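Local coordinates for oxidoreductase, short-chain dehydrogenase/reductase family (Aeromonas hydrophila subsp. hydrophila, PDB 3L6E), which probably reduces a carbonyl substrate, possibly 3-dehydrosphinganine in sphingolipid metabolism, with a nicotinamide nucleotide held by its Rossmann fold, at residues Gly4-Thr9 / Arg26-Ser31; Leu19-Val24 / Glu44-Asn49; Val30-Arg35 / Asn49-Ile54; Pro78-His83 / Gly127-Asn132. All coordinates share one frame; numbering follows the deposited sequence.

Contact 1: Gly4-Thr9 / Arg26-Ser31; sequences GHIIVT and RGHQVS
His5 and Ser31 join two neighbouring strands through their side chains. His5 NE2 and Ser31 OG are 2.7 Å apart in a hydrogen bond whose donor could be either atom, and OG lies in the ring plane at the imidazole edge. CG of His5 is anti to the backbone N (chi1 -172°), beside the carbonyl carbon; from the ring it carries, NE2 meets Ser31 while ND1 bonds to Gly76 O. Both ring nitrogens of this buried histidine are therefore engaged, which fixes its rotation.

Beneath this bridge runs regular parallel pairing. Ile6 bonds through both its backbone N and its O: the N donates to Gln29 O at 2.9 Å, and the O accepts from Ser31 N at 2.8 Å. Gln29 N reaches Gly4 O, and Val8 N reaches Ser31 O. At the start of the pair one water spans from Gly4 N to Gly27 O, beside the Schellman motif in which Gly27 (phi 87°) ends the preceding helix.

The packing differs on the two faces. On the face of Ile6, Val8 and Val30, which helix 14-25 covers, Val8 CG2 meets Val30 CG1 at 3.8 Å. Nearby, Ile6 CG1 and CD1 lie obliquely against the His28 ring, with CD1 3.6 Å from His28 CD2. The other face, that of His5, Ile7, Gln29 and Ser31, meets helix 61-75, where Trp74 touches Gln29 and Ser31. Strand 5-9, helix 14-25 and strand 29-34 thus form the first beta-alpha-beta crossover of the Rossmann fold shared by short-chain dehydrogenases.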
loop_
_atom_site.group_PDB
_atom_site.type_symbol
_atom_site.label_atom_id
_atom_site.label_comp_id
_atom_site.label_asym_id
_atom_site.label_seq_id
_atom_site.Cartn_x
_atom_site.Cartn_y
_atom_site.Cartn_z
ATOM N N GLY A 4 -0.694 16.174 17.647
ATOM C CA GLY A 4 0.142 15.758 16.514
ATOM C C GLY A 4 0.046 16.735 15.358
ATOM O O GLY A 4 -1.035 16.932 14.793
ATOM N N HIS A 5 1.171 17.352 15.004
ATOM C CA HIS A 5 1.193 18.319 13.910
ATOM C C HIS A 5 1.486 17.699 12.540
ATOM O O HIS A 5 2.502 17.018 12.349
ATOM C CB HIS A 5 2.179 19.443 14.194
ATOM C CG HIS A 5 2.112 20.563 13.209
ATOM N ND1 HIS A 5 3.214 21.312 12.858
ATOM C CD2 HIS A 5 1.080 21.040 12.474
ATOM C CE1 HIS A 5 2.856 22.221 11.969
ATOM N NE2 HIS A 5 1.567 22.078 11.719
ATOM N N ILE A 6 0.577 17.951 11.597
ATOM C CA ILE A 6 0.716 17.495 10.216
ATOM C C ILE A 6 0.693 18.690 9.278
ATOM O O ILE A 6 -0.064 19.642 9.472
ATOM C CB ILE A 6 -0.434 16.536 9.797
ATOM C CG1 ILE A 6 -0.699 15.483 10.874
ATOM C CG2 ILE A 6 -0.165 15.911 8.374
ATOM C CD1 ILE A 6 0.374 14.422 10.988
ATOM N N ILE A 7 1.545 18.649 8.269
ATOM C CA ILE A 7 1.512 19.640 7.214
ATOM C C ILE A 7 0.942 18.960 5.981
ATOM O O ILE A 7 1.415 17.892 5.589
ATOM C CB ILE A 7 2.899 20.182 6.906
ATOM C CG1 ILE A 7 3.386 21.074 8.055
ATOM C CG2 ILE A 7 2.902 20.999 5.595
ATOM C CD1 ILE A 7 4.822 21.515 7.864
ATOM N N VAL A 8 -0.024 19.597 5.347
ATOM C CA VAL A 8 -0.588 19.087 4.118
ATOM C C VAL A 8 -0.557 20.140 3.037
ATOM O O VAL A 8 -1.135 21.188 3.185
ATOM C CB VAL A 8 -2.030 18.626 4.310
ATOM C CG1 VAL A 8 -2.598 18.156 3.013
ATOM C CG2 VAL A 8 -2.109 17.548 5.343
ATOM N N THR A 9 0.127 19.851 1.946
ATOM C CA THR A 9 0.147 20.764 0.823
ATOM C C THR A 9 -0.963 20.419 -0.149
ATOM O O THR A 9 -1.535 19.354 -0.081
ATOM C CB THR A 9 1.466 20.733 0.081
ATOM O OG1 THR A 9 1.673 19.434 -0.446
ATOM C CG2 THR A 9 2.591 21.071 0.981
ATOM N N ARG A 26 -9.033 12.068 13.140
ATOM C CA ARG A 26 -8.146 11.181 13.901
ATOM C C ARG A 26 -7.344 11.935 14.995
ATOM O O ARG A 26 -6.382 11.402 15.563
ATOM C CB ARG A 26 -7.232 10.374 12.956
ATOM C CG ARG A 26 -7.970 9.358 12.051
ATOM C CD ARG A 26 -7.187 9.081 10.750
ATOM N NE ARG A 26 -7.948 8.322 9.735
ATOM C CZ ARG A 26 -7.682 7.072 9.354
ATOM N NH1 ARG A 26 -8.423 6.481 8.417
ATOM N NH2 ARG A 26 -6.674 6.401 9.900
ATOM N N GLY A 27 -7.750 13.174 15.274
ATOM C CA GLY A 27 -7.184 13.956 16.374
ATOM C C GLY A 27 -5.939 14.799 16.133
ATOM O O GLY A 27 -5.331 15.258 17.101
ATOM N N HIS A 28 -5.563 15.023 14.866
ATOM C CA HIS A 28 -4.340 15.783 14.537
ATOM C C HIS A 28 -4.633 17.271 14.308
ATOM O O HIS A 28 -5.754 17.638 13.984
ATOM C CB HIS A 28 -3.690 15.248 13.254
ATOM C CG HIS A 28 -2.996 13.923 13.393
ATOM N ND1 HIS A 28 -3.571 12.736 12.986
ATOM C CD2 HIS A 28 -1.742 13.609 13.808
ATOM C CE1 HIS A 28 -2.716 11.746 13.180
ATOM N NE2 HIS A 28 -1.597 12.249 13.674
ATOM N N GLN A 29 -3.613 18.115 14.464
ATOM C CA GLN A 29 -3.662 19.502 14.020
ATOM C C GLN A 29 -3.032 19.593 12.642
ATOM O O GLN A 29 -2.042 18.928 12.358
ATOM C CB GLN A 29 -2.870 20.408 14.963
ATOM C CG GLN A 29 -3.310 20.375 16.413
ATOM C CD GLN A 29 -4.494 21.269 16.668
ATOM O OE1 GLN A 29 -5.643 20.886 16.418
ATOM N NE2 GLN A 29 -4.229 22.470 17.174
ATOM N N VAL A 30 -3.575 20.440 11.779
ATOM C CA VAL A 30 -3.123 20.406 10.389
ATOM C C VAL A 30 -2.800 21.786 9.856
ATOM O O VAL A 30 -3.648 22.656 9.875
ATOM C CB VAL A 30 -4.160 19.691 9.471
ATOM C CG1 VAL A 30 -3.665 19.639 8.059
ATOM C CG2 VAL A 30 -4.422 18.293 9.955
ATOM N N SER A 31 -1.559 21.984 9.409
ATOM C CA SER A 31 -1.199 23.209 8.710
ATOM C C SER A 31 -1.493 23.005 7.224
ATOM O O SER A 31 -0.788 22.247 6.534
ATOM C CB SER A 31 0.272 23.542 8.914
ATOM O OG SER A 31 0.488 24.041 10.211
HETATM O O HOH W 1 -2.850 14.325 17.790
#

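Contact 2: Leu19-Val24 / Glu44-Asn49. Unlike the reference sequence in segment 44-49: Leu45 (reference Glu), Asn49 (reference Lys).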
loop_
_atom_site.group_PDB
_atom_site.type_symbol
_atom_site.label_atom_id
_atom_site.label_comp_id
_atom_site.label_asym_id
_atom_site.label_seq_id
_atom_site.Cartn_x
_atom_site.Cartn_y
_atom_site.Cartn_z
ATOM N N LEU A 19 -7.937 14.392 2.931
ATOM C CA LEU A 19 -6.850 14.015 3.814
ATOM C C LEU A 19 -6.822 14.905 5.047
ATOM O O LEU A 19 -6.596 14.409 6.132
ATOM C CB LEU A 19 -5.498 14.062 3.100
ATOM C CG LEU A 19 -5.170 13.009 2.027
ATOM C CD1 LEU A 19 -4.077 13.519 1.112
ATOM C CD2 LEU A 19 -4.772 11.670 2.633
ATOM N N THR A 20 -7.053 16.210 4.874
ATOM C CA THR A 20 -7.033 17.158 5.983
ATOM C C THR A 20 -8.140 16.812 6.951
ATOM O O THR A 20 -7.898 16.706 8.146
ATOM C CB THR A 20 -7.182 18.619 5.536
ATOM O OG1 THR A 20 -6.091 18.981 4.696
ATOM C CG2 THR A 20 -7.195 19.579 6.744
ATOM N N ILE A 21 -9.350 16.627 6.420
ATOM C CA ILE A 21 -10.514 16.244 7.205
ATOM C C ILE A 21 -10.251 14.978 8.014
ATOM O O ILE A 21 -10.567 14.919 9.202
ATOM C CB ILE A 21 -11.797 16.081 6.333
ATOM C CG1 ILE A 21 -12.130 17.397 5.620
ATOM C CG2 ILE A 21 -12.973 15.575 7.199
ATOM C CD1 ILE A 21 -13.285 17.345 4.651
ATOM N N GLY A 22 -9.654 13.981 7.365
ATOM C CA GLY A 22 -9.428 12.666 7.963
ATOM C C GLY A 22 -8.457 12.675 9.119
ATOM O O GLY A 22 -8.681 11.994 10.120
ATOM N N LEU A 23 -7.372 13.434 8.969
ATOM C CA LEU A 23 -6.360 13.602 10.013
ATOM C C LEU A 23 -6.922 14.395 11.190
ATOM O O LEU A 23 -6.549 14.164 12.340
ATOM C CB LEU A 23 -5.125 14.325 9.448
ATOM C CG LEU A 23 -4.237 13.616 8.418
ATOM C CD1 LEU A 23 -3.525 14.603 7.501
ATOM C CD2 LEU A 23 -3.234 12.673 9.076
ATOM N N VAL A 24 -7.822 15.334 10.908
ATOM C CA VAL A 24 -8.485 16.076 11.984
ATOM C C VAL A 24 -9.382 15.153 12.807
ATOM O O VAL A 24 -9.339 15.175 14.053
ATOM C CB VAL A 24 -9.284 17.284 11.461
ATOM C CG1 VAL A 24 -10.265 17.825 12.550
ATOM C CG2 VAL A 24 -8.329 18.377 11.004
ATOM N N GLU A 44 -11.136 26.309 6.944
ATOM C CA GLU A 44 -11.014 26.912 8.271
ATOM C C GLU A 44 -12.391 27.065 8.936
ATOM O O GLU A 44 -12.538 26.785 10.125
ATOM C CB GLU A 44 -10.250 28.256 8.221
ATOM C CG GLU A 44 -8.726 28.091 8.110
ATOM C CD GLU A 44 -7.940 29.384 8.352
ATOM O OE1 GLU A 44 -7.879 30.240 7.439
ATOM O OE2 GLU A 44 -7.356 29.530 9.447
ATOM N N LEU A 45 -13.386 27.465 8.139
ATOM C CA LEU A 45 -14.791 27.587 8.565
ATOM C C LEU A 45 -15.369 26.231 8.980
ATOM O O LEU A 45 -16.142 26.135 9.935
ATOM C CB LEU A 45 -15.629 28.196 7.428
ATOM C CG LEU A 45 -16.901 28.998 7.735
ATOM C CD1 LEU A 45 -16.899 30.323 6.977
ATOM C CD2 LEU A 45 -18.170 28.207 7.424
ATOM N N LEU A 46 -14.982 25.181 8.262
ATOM C CA LEU A 46 -15.443 23.834 8.577
ATOM C C LEU A 46 -14.763 23.231 9.812
ATOM O O LEU A 46 -15.427 22.594 10.620
ATOM C CB LEU A 46 -15.274 22.902 7.366
ATOM C CG LEU A 46 -15.724 21.437 7.499
ATOM C CD1 LEU A 46 -17.247 21.288 7.426
ATOM C CD2 LEU A 46 -15.063 20.568 6.443
ATOM N N LEU A 47 -13.455 23.431 9.955
ATOM C CA LEU A 47 -12.674 22.673 10.934
ATOM C C LEU A 47 -12.120 23.507 12.089
ATOM O O LEU A 47 -11.621 22.944 13.080
ATOM C CB LEU A 47 -11.558 21.863 10.251
ATOM C CG LEU A 47 -11.949 20.956 9.070
ATOM C CD1 LEU A 47 -10.707 20.494 8.282
ATOM C CD2 LEU A 47 -12.821 19.766 9.501
ATOM N N GLY A 48 -12.213 24.831 11.954
ATOM C CA GLY A 48 -11.912 25.768 13.037
ATOM C C GLY A 48 -10.475 25.733 13.528
ATOM O O GLY A 48 -9.537 25.816 12.727
ATOM N N ASN A 49 -10.315 25.600 14.845
ATOM C CA ASN A 49 -9.012 25.721 15.504
ATOM C C ASN A 49 -8.102 24.501 15.348
ATOM O O ASN A 49 -6.967 24.502 15.816
ATOM C CB ASN A 49 -9.164 26.136 16.986
ATOM C CG ASN A 49 -10.005 25.157 17.821
ATOM O OD1 ASN A 49 -9.832 25.074 19.038
ATOM N ND2 ASN A 49 -10.923 24.439 17.185
#
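Leu47, the last residue of helix 37-47, packs against Thr20, Ile21 and Val24 of helix 14-25, the two helices lying side by side on one face of the Rossmann sheet. They are successive crossover helices, and their side chains also rest on strands 29-34 and 51-55. The focus is a single methyl group. Leu47 CD1 is 3.9 Å from Thr20 CG2 and 4.2 Å from Val24 CG2, two methyls one helical turn apart, and Ile21 CG1 stands at 4.3 Å.

Thr20 turns its methyl to Leu47 and its hydroxyl away: CG2 is anti to the backbone N, whereas OG1 (chi1 -62°) sits beside that N and bonds to Gly16 O one turn earlier. The polar branch is thus satisfied within its own helix. Further toward the surface, Ile21 CD1 and Leu46 CD2 approach at 4.1 Å, the two side chains crossing at about a right angle. Immediately after Leu47 helix 37-47 ends, as Gly48 takes a positive phi and the chain turns toward strand 51-55.

No hydrogen bond spans the two segments. With only methyl and methylene groups meeting, the contact depends on dispersion and the exclusion of water rather than on directional bonds.

Contact 3: Val30-Arg35 / Asn49-Ile54; sequences VSMMGR and NAVIGI. Unlike the reference sequence in segment 49-54: Asn49 (reference Lys). With SO4 (sulfate ion), chain C.
Met32 is paired with Gly53, and Met33 with Ile54, where strands 29-34 and 51-55 run parallel as the second beta-alpha-beta unit of the Rossmann fold, with helix 37-47 between them in the chain. Backbone bonds alternate across the pair. Val30 N donates to Ala50 O and Ile52 N to Val30 O, then Met32 N to Ile52 O and Ile54 N to Met32 O, the last two at 2.8 Å. Gly34 N to Ile54 O, at 3.3 Å, is weak.

Apolar contacts follow on both faces. Met32, a selenomethionine, bends at chi3 (-57°), which carries CE to 3.7 Å from Gly53 N and 3.8 Å from Val51 CG2. Its SE is 4.0 Å from Val51 CB, the side chains crossing obliquely. On the opposite face Ile54 CD1 packs on Ser31 CB at 4.0 Å. Ile52 CD1 approaches Ser31 OG, whose hydrogen-bond partner is His5, but the isoleucine chi1 of 26° is far from staggered and that short approach is doubtful.

The ionic element lies at the strand's end. A sulfate, probably from the crystallisation liquor, is gripped by Gly12 N and Arg36 NE, a setting consistent with a cofactor phosphate site. Arg35 N donates to its O2 at 2.7 Å in a nearly straight bond (172°).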
loop_
_atom_site.group_PDB
_atom_site.type_symbol
_atom_site.label_atom_id
_atom_site.label_comp_id
_atom_site.label_asym_id
_atom_site.label_seq_id
_atom_site.Cartn_x
_atom_site.Cartn_y
_atom_site.Cartn_z
ATOM N N VAL A 30 -3.575 20.440 11.779
ATOM C CA VAL A 30 -3.123 20.406 10.389
ATOM C C VAL A 30 -2.800 21.786 9.856
ATOM O O VAL A 30 -3.648 22.656 9.875
ATOM C CB VAL A 30 -4.160 19.691 9.471
ATOM C CG1 VAL A 30 -3.665 19.639 8.059
ATOM C CG2 VAL A 30 -4.422 18.293 9.955
ATOM N N SER A 31 -1.559 21.984 9.409
ATOM C CA SER A 31 -1.199 23.209 8.710
ATOM C C SER A 31 -1.493 23.005 7.224
ATOM O O SER A 31 -0.788 22.247 6.534
ATOM C CB SER A 31 0.272 23.542 8.914
ATOM O OG SER A 31 0.488 24.041 10.211
HETATM N N MSE A 32 -2.553 23.643 6.748
HETATM C CA MSE A 32 -2.974 23.478 5.354
HETATM C C MSE A 32 -2.219 24.448 4.454
HETATM O O MSE A 32 -2.299 25.653 4.643
HETATM C CB MSE A 32 -4.481 23.717 5.220
HETATM C CG MSE A 32 -5.333 22.902 6.175
HETATM SE SE MSE A 32 -7.236 23.276 5.983
HETATM C CE MSE A 32 -7.229 25.195 6.300
HETATM N N MSE A 33 -1.491 23.932 3.476
HETATM C CA MSE A 33 -0.859 24.814 2.489
HETATM C C MSE A 33 -1.511 24.690 1.121
HETATM O O MSE A 33 -1.716 23.583 0.638
HETATM C CB MSE A 33 0.633 24.535 2.377
HETATM C CG MSE A 33 1.383 24.798 3.680
HETATM SE SE MSE A 33 3.272 24.426 3.465
HETATM C CE MSE A 33 3.806 24.691 5.339
ATOM N N GLY A 34 -1.828 25.832 0.513
ATOM C CA GLY A 34 -2.481 25.847 -0.782
ATOM C C GLY A 34 -2.361 27.163 -1.521
ATOM O O GLY A 34 -2.121 28.213 -0.926
ATOM N N ARG A 35 -2.515 27.090 -2.837
ATOM C CA ARG A 35 -2.446 28.266 -3.714
ATOM C C ARG A 35 -3.742 29.078 -3.699
ATOM O O ARG A 35 -3.734 30.267 -4.009
ATOM C CB ARG A 35 -2.179 27.799 -5.146
ATOM C CG ARG A 35 -0.792 28.073 -5.673
ATOM C CD ARG A 35 -0.828 29.170 -6.729
ATOM N NE ARG A 35 -0.748 30.518 -6.162
ATOM C CZ ARG A 35 -0.551 31.627 -6.876
ATOM N NH1 ARG A 35 -0.413 31.568 -8.202
ATOM N NH2 ARG A 35 -0.491 32.800 -6.263
ATOM N N ASN A 49 -10.315 25.600 14.845
ATOM C CA ASN A 49 -9.012 25.721 15.504
ATOM C C ASN A 49 -8.102 24.501 15.348
ATOM O O ASN A 49 -6.967 24.502 15.816
ATOM C CB ASN A 49 -9.164 26.136 16.986
ATOM C CG ASN A 49 -10.005 25.157 17.821
ATOM O OD1 ASN A 49 -9.832 25.074 19.038
ATOM N ND2 ASN A 49 -10.923 24.439 17.185
ATOM N N ALA A 50 -8.610 23.480 14.667
ATOM C CA ALA A 50 -7.855 22.286 14.348
ATOM C C ALA A 50 -6.862 22.515 13.196
ATOM O O ALA A 50 -5.948 21.720 12.991
ATOM C CB ALA A 50 -8.802 21.153 14.011
ATOM N N VAL A 51 -7.036 23.608 12.461
ATOM C CA VAL A 51 -6.237 23.864 11.260
ATOM C C VAL A 51 -5.892 25.340 11.114
ATOM O O VAL A 51 -6.512 26.193 11.733
ATOM C CB VAL A 51 -6.985 23.425 9.955
ATOM C CG1 VAL A 51 -7.247 21.900 9.927
ATOM C CG2 VAL A 51 -8.280 24.211 9.792
ATOM N N ILE A 52 -4.896 25.617 10.280
ATOM C CA ILE A 52 -4.687 26.950 9.724
ATOM C C ILE A 52 -4.457 26.852 8.226
ATOM O O ILE A 52 -3.826 25.906 7.743
ATOM C CB ILE A 52 -3.436 27.647 10.281
ATOM C CG1 ILE A 52 -2.428 26.600 10.734
ATOM C CG2 ILE A 52 -3.799 28.610 11.368
ATOM C CD1 ILE A 52 -1.033 26.901 10.344
ATOM N N GLY A 53 -4.937 27.863 7.514
ATOM C CA GLY A 53 -4.638 28.040 6.106
ATOM C C GLY A 53 -3.431 28.939 5.940
ATOM O O GLY A 53 -3.455 30.107 6.327
ATOM N N ILE A 54 -2.364 28.374 5.391
ATOM C CA ILE A 54 -1.217 29.153 4.956
ATOM C C ILE A 54 -1.292 29.216 3.436
ATOM O O ILE A 54 -1.251 28.189 2.761
ATOM C CB ILE A 54 0.114 28.483 5.387
ATOM C CG1 ILE A 54 0.204 28.386 6.909
ATOM C CG2 ILE A 54 1.305 29.225 4.807
ATOM C CD1 ILE A 54 0.946 27.158 7.362
HETATM S S SO4 C . -4.345 24.186 -3.883
HETATM O O1 SO4 C . -5.401 25.178 -4.027
HETATM O O2 SO4 C . -3.034 24.774 -4.147
HETATM O O3 SO4 C . -4.420 23.744 -2.497
HETATM O O4 SO4 C . -4.579 23.086 -4.826
#

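Contact 4: Pro78-His83 / Gly127-Asn132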
loop_
_atom_site.group_PDB
_atom_site.type_symbol
_atom_site.label_atom_id
_atom_site.label_comp_id
_atom_site.label_asym_id
_atom_site.label_seq_id
_atom_site.Cartn_x
_atom_site.Cartn_y
_atom_site.Cartn_z
ATOM N N PRO A 78 6.619 19.373 12.536
ATOM C CA PRO A 78 5.653 18.370 12.109
ATOM C C PRO A 78 6.151 16.938 12.234
ATOM O O PRO A 78 7.347 16.688 12.088
ATOM C CB PRO A 78 5.429 18.700 10.628
ATOM C CG PRO A 78 6.669 19.380 10.175
ATOM C CD PRO A 78 7.274 20.050 11.392
ATOM N N GLU A 79 5.228 16.018 12.512
ATOM C CA GLU A 79 5.481 14.584 12.401
ATOM C C GLU A 79 5.316 14.083 10.951
ATOM O O GLU A 79 5.981 13.125 10.527
ATOM C CB GLU A 79 4.523 13.799 13.301
ATOM C CG GLU A 79 4.492 14.257 14.757
ATOM C CD GLU A 79 3.460 13.503 15.579
ATOM O OE1 GLU A 79 3.666 13.356 16.812
ATOM O OE2 GLU A 79 2.448 13.050 14.990
ATOM N N LEU A 80 4.415 14.711 10.199
ATOM C CA LEU A 80 4.139 14.261 8.837
ATOM C C LEU A 80 3.991 15.439 7.902
ATOM O O LEU A 80 3.260 16.394 8.196
ATOM C CB LEU A 80 2.894 13.352 8.783
ATOM C CG LEU A 80 2.211 13.041 7.440
ATOM C CD1 LEU A 80 3.128 12.260 6.519
ATOM C CD2 LEU A 80 0.872 12.296 7.626
ATOM N N VAL A 81 4.737 15.380 6.799
ATOM C CA VAL A 81 4.557 16.299 5.693
ATOM C C VAL A 81 3.931 15.502 4.558
ATOM O O VAL A 81 4.515 14.548 4.026
ATOM C CB VAL A 81 5.856 17.027 5.273
ATOM C CG1 VAL A 81 5.583 17.963 4.081
ATOM C CG2 VAL A 81 6.367 17.877 6.426
ATOM N N LEU A 82 2.703 15.883 4.238
ATOM C CA LEU A 82 1.924 15.217 3.226
ATOM C C LEU A 82 1.919 16.123 2.025
ATOM O O LEU A 82 1.275 17.171 2.027
ATOM C CB LEU A 82 0.505 14.990 3.723
ATOM C CG LEU A 82 -0.058 13.580 3.598
ATOM C CD1 LEU A 82 -1.541 13.567 3.919
ATOM C CD2 LEU A 82 0.189 13.028 2.221
ATOM N N HIS A 83 2.684 15.751 1.015
ATOM C CA HIS A 83 2.771 16.585 -0.163
ATOM C C HIS A 83 1.815 16.097 -1.242
ATOM O O HIS A 83 1.944 14.979 -1.745
ATOM C CB HIS A 83 4.196 16.688 -0.695
ATOM C CG HIS A 83 4.333 17.663 -1.823
ATOM N ND1 HIS A 83 4.610 17.275 -3.116
ATOM C CD2 HIS A 83 4.179 19.004 -1.860
ATOM C CE1 HIS A 83 4.635 18.338 -3.897
ATOM N NE2 HIS A 83 4.371 19.398 -3.160
ATOM N N GLY A 127 13.519 13.087 12.779
ATOM C CA GLY A 127 12.742 11.964 12.293
ATOM C C GLY A 127 11.324 12.381 12.001
ATOM O O GLY A 127 10.946 13.518 12.273
ATOM N N GLY A 128 10.541 11.453 11.455
ATOM C CA GLY A 128 9.184 11.731 10.996
ATOM C C GLY A 128 8.935 11.204 9.595
ATOM O O GLY A 128 9.698 10.380 9.093
ATOM N N VAL A 129 7.858 11.679 8.964
ATOM C CA VAL A 129 7.398 11.140 7.678
ATOM C C VAL A 129 7.222 12.218 6.589
ATOM O O VAL A 129 6.606 13.265 6.825
ATOM C CB VAL A 129 6.111 10.278 7.869
ATOM C CG1 VAL A 129 5.618 9.676 6.558
ATOM C CG2 VAL A 129 6.378 9.141 8.873
ATOM N N LEU A 130 7.816 11.952 5.418
ATOM C CA LEU A 130 7.599 12.736 4.204
ATOM C C LEU A 130 6.812 11.890 3.228
ATOM O O LEU A 130 7.346 10.947 2.612
ATOM C CB LEU A 130 8.904 13.194 3.530
ATOM C CG LEU A 130 8.735 13.824 2.135
ATOM C CD1 LEU A 130 7.963 15.121 2.181
ATOM C CD2 LEU A 130 10.086 14.035 1.409
ATOM N N ALA A 131 5.542 12.237 3.087
ATOM C CA ALA A 131 4.649 11.442 2.261
ATOM C C ALA A 131 4.321 12.260 1.051
ATOM O O ALA A 131 3.942 13.418 1.173
ATOM C CB ALA A 131 3.397 11.062 3.024
ATOM N N ASN A 132 4.506 11.656 -0.116
ATOM C CA ASN A 132 4.239 12.320 -1.372
ATOM C C ASN A 132 3.109 11.628 -2.123
ATOM O O ASN A 132 3.076 10.391 -2.210
ATOM C CB ASN A 132 5.484 12.349 -2.231
ATOM C CG ASN A 132 6.316 13.571 -1.998
ATOM O OD1 ASN A 132 6.064 14.634 -2.548
ATOM N ND2 ASN A 132 7.337 13.422 -1.188
#
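Leu80 fills a hollow on strand 128-137. Its CG is anti to the backbone N (chi1 165°); its CD1 branch lies 3.6 Å from Val129 CG1 and 3.7 Å from Ala131 CB. The small Ala131 accepts a second neighbour as well, since Leu82 CD2 comes to 3.8 Å from the same CB. Two large leucines on one strand are thus fitted to a valine and an alanine on the other, and Leu211 touches both Leu80 and Ala131.

On the reverse face Val81 CG1 and Leu130 CD1 pass obliquely at 4.2 Å. These are central strands of the parallel Rossmann sheet, 80-84 lying between 5-9 and 128-137. Backbone bonds set which residues pair: Val81 N donates to Val129 O and Val81 O accepts from Ala131 N, while His83 N reaches Ala131 O at 2.7 Å and 175°. At the start of the pair Gly128, with no side chain, brings its CA to 3.5 Å from Glu79 O.

Beyond Leu130 the same face turns polar. Asn132 OD1 lies near the plane of the His83 ring at its edge, 3.1 Å from ND1 in a weak bond, the amide turned 66° from the ring, while Thr112 of helix 98-123 touches both side chains.

How the contacts relate
Contacts 1, 3 and 4 are buried strand pairs held by backbone bonds, whereas contact 2 lies at the surface, joins two helices and has no hydrogen bond across it. Contacts 1 and 3 share strand 29-34, and contact 2 packs the two crossover helices of those units against each other, within about 9 Å of both, centre to centre. Contact 4 belongs to the sheet's middle, joined to contact 1 where strand 5-9 bonds to strand 80-84. The polar additions differ with place: a histidine-serine bridge in contact 1, an anion at a strand end in contact 3, and a weak histidine-asparagine bond in contact 4.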